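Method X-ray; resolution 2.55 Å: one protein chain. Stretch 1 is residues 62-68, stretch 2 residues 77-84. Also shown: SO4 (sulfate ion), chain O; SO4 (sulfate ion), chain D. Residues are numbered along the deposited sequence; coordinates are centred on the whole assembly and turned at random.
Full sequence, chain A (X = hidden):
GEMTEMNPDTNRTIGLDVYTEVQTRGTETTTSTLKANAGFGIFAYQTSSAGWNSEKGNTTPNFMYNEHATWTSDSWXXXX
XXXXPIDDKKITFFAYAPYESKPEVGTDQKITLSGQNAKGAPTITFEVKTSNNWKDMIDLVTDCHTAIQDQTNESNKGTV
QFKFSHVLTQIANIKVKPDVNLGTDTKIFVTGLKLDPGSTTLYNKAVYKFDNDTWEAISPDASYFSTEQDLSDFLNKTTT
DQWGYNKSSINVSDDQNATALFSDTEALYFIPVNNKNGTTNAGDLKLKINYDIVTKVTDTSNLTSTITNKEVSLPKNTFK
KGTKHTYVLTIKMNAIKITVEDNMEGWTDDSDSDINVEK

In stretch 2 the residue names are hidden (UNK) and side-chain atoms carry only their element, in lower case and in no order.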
# COMPACT_ATOMS: atom_id res chain seq x y z
N ASN A 62 24.16 15.35 -2.97
CA ASN A 62 25.62 15.41 -3.10
C ASN A 62 26.40 14.55 -2.11
O ASN A 62 27.61 14.47 -2.22
CB ASN A 62 26.05 16.86 -2.94
CG ASN A 62 25.66 17.48 -1.61
OD1 ASN A 62 25.56 16.81 -0.59
ND2 ASN A 62 25.48 18.78 -1.58
N PHE A 63 25.73 13.96 -1.11
CA PHE A 63 26.39 13.19 -0.05
C PHE A 63 26.09 11.71 -0.16
O PHE A 63 26.98 10.90 0.08
CB PHE A 63 25.95 13.74 1.31
CG PHE A 63 26.84 13.30 2.43
CD1 PHE A 63 28.08 13.89 2.63
CD2 PHE A 63 26.45 12.28 3.29
CE1 PHE A 63 28.92 13.46 3.66
CE2 PHE A 63 27.28 11.86 4.33
CZ PHE A 63 28.51 12.44 4.49
N MSE A 64 24.85 11.34 -0.47
CA MSE A 64 24.44 9.95 -0.68
C MSE A 64 23.39 9.96 -1.76
O MSE A 64 22.48 10.79 -1.69
CB MSE A 64 23.90 9.29 0.63
CG MSE A 64 24.96 8.91 1.66
SE MSE A 64 24.16 7.98 3.16
CE MSE A 64 25.66 7.79 4.28
N TYR A 65 23.50 9.09 -2.76
CA TYR A 65 22.48 8.99 -3.81
C TYR A 65 22.06 7.54 -3.89
O TYR A 65 22.82 6.70 -4.36
CB TYR A 65 22.96 9.53 -5.19
CG TYR A 65 21.87 9.38 -6.23
CD1 TYR A 65 20.79 10.25 -6.27
CD2 TYR A 65 21.86 8.28 -7.09
CE1 TYR A 65 19.72 10.04 -7.15
CE2 TYR A 65 20.80 8.06 -7.97
CZ TYR A 65 19.74 8.96 -8.02
OH TYR A 65 18.72 8.75 -8.90
N ASN A 66 20.86 7.25 -3.36
CA ASN A 66 20.31 5.89 -3.32
C ASN A 66 21.34 4.92 -2.70
O ASN A 66 21.64 3.87 -3.27
CB ASN A 66 19.84 5.43 -4.71
CG ASN A 66 19.00 4.19 -4.68
OD1 ASN A 66 18.17 4.02 -3.81
ND2 ASN A 66 19.22 3.30 -5.64
N GLU A 67 21.90 5.31 -1.54
CA GLU A 67 22.86 4.48 -0.79
C GLU A 67 22.13 3.27 -0.25
O GLU A 67 21.11 3.43 0.41
CB GLU A 67 23.52 5.28 0.34
CG GLU A 67 24.70 4.58 1.00
CD GLU A 67 25.86 4.25 0.09
OE1 GLU A 67 26.28 5.14 -0.69
OE2 GLU A 67 26.36 3.11 0.15
N HIS A 68 22.60 2.06 -0.58
CA HIS A 68 21.97 0.81 -0.16
C HIS A 68 22.31 0.47 1.30
O HIS A 68 23.46 0.09 1.61
CB HIS A 68 22.36 -0.35 -1.09
CG HIS A 68 21.49 -1.56 -0.93
ND1 HIS A 68 21.86 -2.78 -1.48
CD2 HIS A 68 20.31 -1.71 -0.28
CE1 HIS A 68 20.88 -3.61 -1.17
NE2 HIS A 68 19.93 -3.01 -0.45
N UNK A 77 23.98 -1.21 7.91
CA UNK A 77 25.19 -0.74 7.26
C UNK A 77 25.00 -0.37 5.80
O UNK A 77 23.95 -0.62 5.20
N UNK A 78 26.03 0.26 5.26
CA UNK A 78 26.14 0.71 3.87
C UNK A 78 27.60 0.46 3.48
O UNK A 78 28.46 0.40 4.37
c UNK A 78 25.98 3.38 5.93
c UNK A 78 26.63 4.28 6.76
c UNK A 78 27.70 5.02 6.29
c UNK A 78 28.12 4.85 4.98
o UNK A 78 28.33 5.91 7.12
c UNK A 78 26.40 3.17 4.62
c UNK A 78 25.69 2.18 3.71
c UNK A 78 27.47 3.93 4.16
N UNK A 79 27.87 0.23 2.18
CA UNK A 79 29.21 -0.09 1.67
C UNK A 79 30.11 1.17 1.51
O UNK A 79 31.23 1.17 2.03
c UNK A 79 29.12 -0.88 0.36
o UNK A 79 28.45 -0.09 -0.63
c UNK A 79 28.39 -2.22 0.52
N UNK A 80 29.62 2.22 0.81
CA UNK A 80 30.41 3.45 0.59
C UNK A 80 30.44 4.29 1.86
O UNK A 80 29.52 5.07 2.08
n UNK A 80 31.13 3.54 -2.51
o UNK A 80 28.95 3.01 -2.41
c UNK A 80 29.85 4.27 -0.59
c UNK A 80 29.94 3.56 -1.92
N UNK A 81 31.49 4.13 2.68
CA UNK A 81 31.61 4.86 3.95
C UNK A 81 31.71 6.38 3.81
O UNK A 81 32.35 6.92 2.90
c UNK A 81 32.74 4.35 4.84
c UNK A 81 33.52 4.06 7.21
c UNK A 81 31.30 3.02 6.49
c UNK A 81 32.31 4.19 6.30
N UNK A 82 30.99 7.04 4.70
CA UNK A 82 30.83 8.47 4.81
C UNK A 82 30.98 8.86 6.26
O UNK A 82 30.64 8.08 7.16
c UNK A 82 29.83 9.86 1.97
c UNK A 82 29.23 8.75 2.80
c UNK A 82 29.45 8.91 4.29
n UNK A 82 29.69 8.82 -1.55
c UNK A 82 30.12 8.93 -0.30
n UNK A 82 29.47 9.70 0.56
n UNK A 82 31.22 8.28 0.07
N UNK A 83 31.46 10.08 6.48
CA UNK A 83 31.74 10.62 7.79
C UNK A 83 31.02 11.91 8.02
O UNK A 83 30.78 12.64 7.06
c UNK A 83 34.06 9.56 7.83
c UNK A 83 34.43 8.87 8.98
c UNK A 83 35.12 7.83 6.50
c UNK A 83 34.42 9.04 6.59
c UNK A 83 35.47 7.15 7.64
c UNK A 83 33.26 10.84 7.93
c UNK A 83 35.14 7.67 8.88
N UNK A 84 30.70 12.24 9.28
CA UNK A 84 30.09 13.52 9.62
C UNK A 84 31.09 14.61 9.29
O UNK A 84 32.29 14.37 9.41
c UNK A 84 24.37 12.72 11.02
c UNK A 84 27.15 12.92 11.21
c UNK A 84 28.63 11.57 12.22
c UNK A 84 26.45 11.83 11.76
c UNK A 84 28.55 12.72 11.49
c UNK A 84 29.70 13.60 11.10
n UNK A 84 27.37 11.02 12.38
c UNK A 84 26.42 13.92 10.53
c UNK A 84 25.05 11.72 11.69
c UNK A 84 25.05 13.79 10.42
S SO4 O . 28.29 1.39 8.61
O1 SO4 O . 28.45 0.01 9.06
O2 SO4 O . 27.02 1.97 9.09
O3 SO4 O . 29.38 2.21 9.15
O4 SO4 O . 28.35 1.39 7.15
S SO4 D . 25.58 20.77 -4.84
O1 SO4 D . 24.55 20.80 -3.84
O2 SO4 D . 25.56 22.04 -5.54
O3 SO4 D . 26.88 20.57 -4.19
O4 SO4 D . 25.40 19.71 -5.81
O HOH W 1 25.91 0.32 0.22

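Position 77 has no side-chain atoms, and its backbone O lies 3.7 Å from His 68 O: Gly 77. An ideal CB would find room, pointing away from stretch 1.

Position 78 carries one carbon, then a ring of six carbons bearing one oxygen, and one face of the ring lies against Met 64 CE: Tyr 78. Its CA-to-CB bond points toward stretch 1, and the ring is sandwiched. Met 64, a selenomethionine, holds CE 4.1 Å from the centroid of the Tyr 78 ring; over the opposite face sits O4 of a sulfate, probably from the crystallisation liquor, which accepts a hydrogen bond from Tyr 78 N (3.2 Å). The backbone adds a CA-H...O contact, Tyr 78 CA to His 68 O at 3.6 Å.

Position 79 shows one carbon carrying one oxygen and one carbon, the oxygen 3.9 Å from Glu 67 OE2: Thr 79. Its CA-to-CB bond runs sideways to stretch 1, and its main link is through water: Thr 79 N donates to water 1 (N to O, 2.8 Å), which in turn donates to Glu 67 OE2 and to His 68 O, each 2.8 Å from the water O.

Position 80 has two carbons, the second carrying one oxygen and one nitrogen, and that oxygen comes 3.6 Å from Glu 67 OE2: Asn 80. Its backbone N gives a weak hydrogen bond to Glu 67 OE2, 3.4 Å away.

Position 81 holds four carbons forked at the second, with none touching stretch 1: Leu 81. Its CA-to-CB bond points away, and its CD1 comes 3.4 Å from O3 of the same sulfate.

Position 82 runs three carbons, a nitrogen, then a carbon with two more nitrogens; the chain nitrogen reaches Phe 63 O and the carbon before it lies over the Phe 63 ring: Arg 82. NE donates to Phe 63 O at 2.8 Å and 163°, while CD rests 4.0 Å from the ring centroid.

Position 83 has one carbon and a six-carbon ring without a heteroatom, and its backbone O meets the edge of the Phe 63 ring, 3.4 Å from Phe 63 CZ: Phe 83. Its CA-to-CB bond points away; the backbone makes the contact.

Position 84 has one carbon, then fused five- and six-membered rings with eight carbons and one nitrogen, none in contact with stretch 1: Trp 84.

The rule is that an irregular segment can be held without strand pairing. Glu 67 OE2 and a water serve its backbone amides, Met 64 packs on an aromatic face, and Arg 82 combines a directional bond to a carbonyl with aliphatic packing on the same residue.

Stretch 2 77-84: GYTNLRFW
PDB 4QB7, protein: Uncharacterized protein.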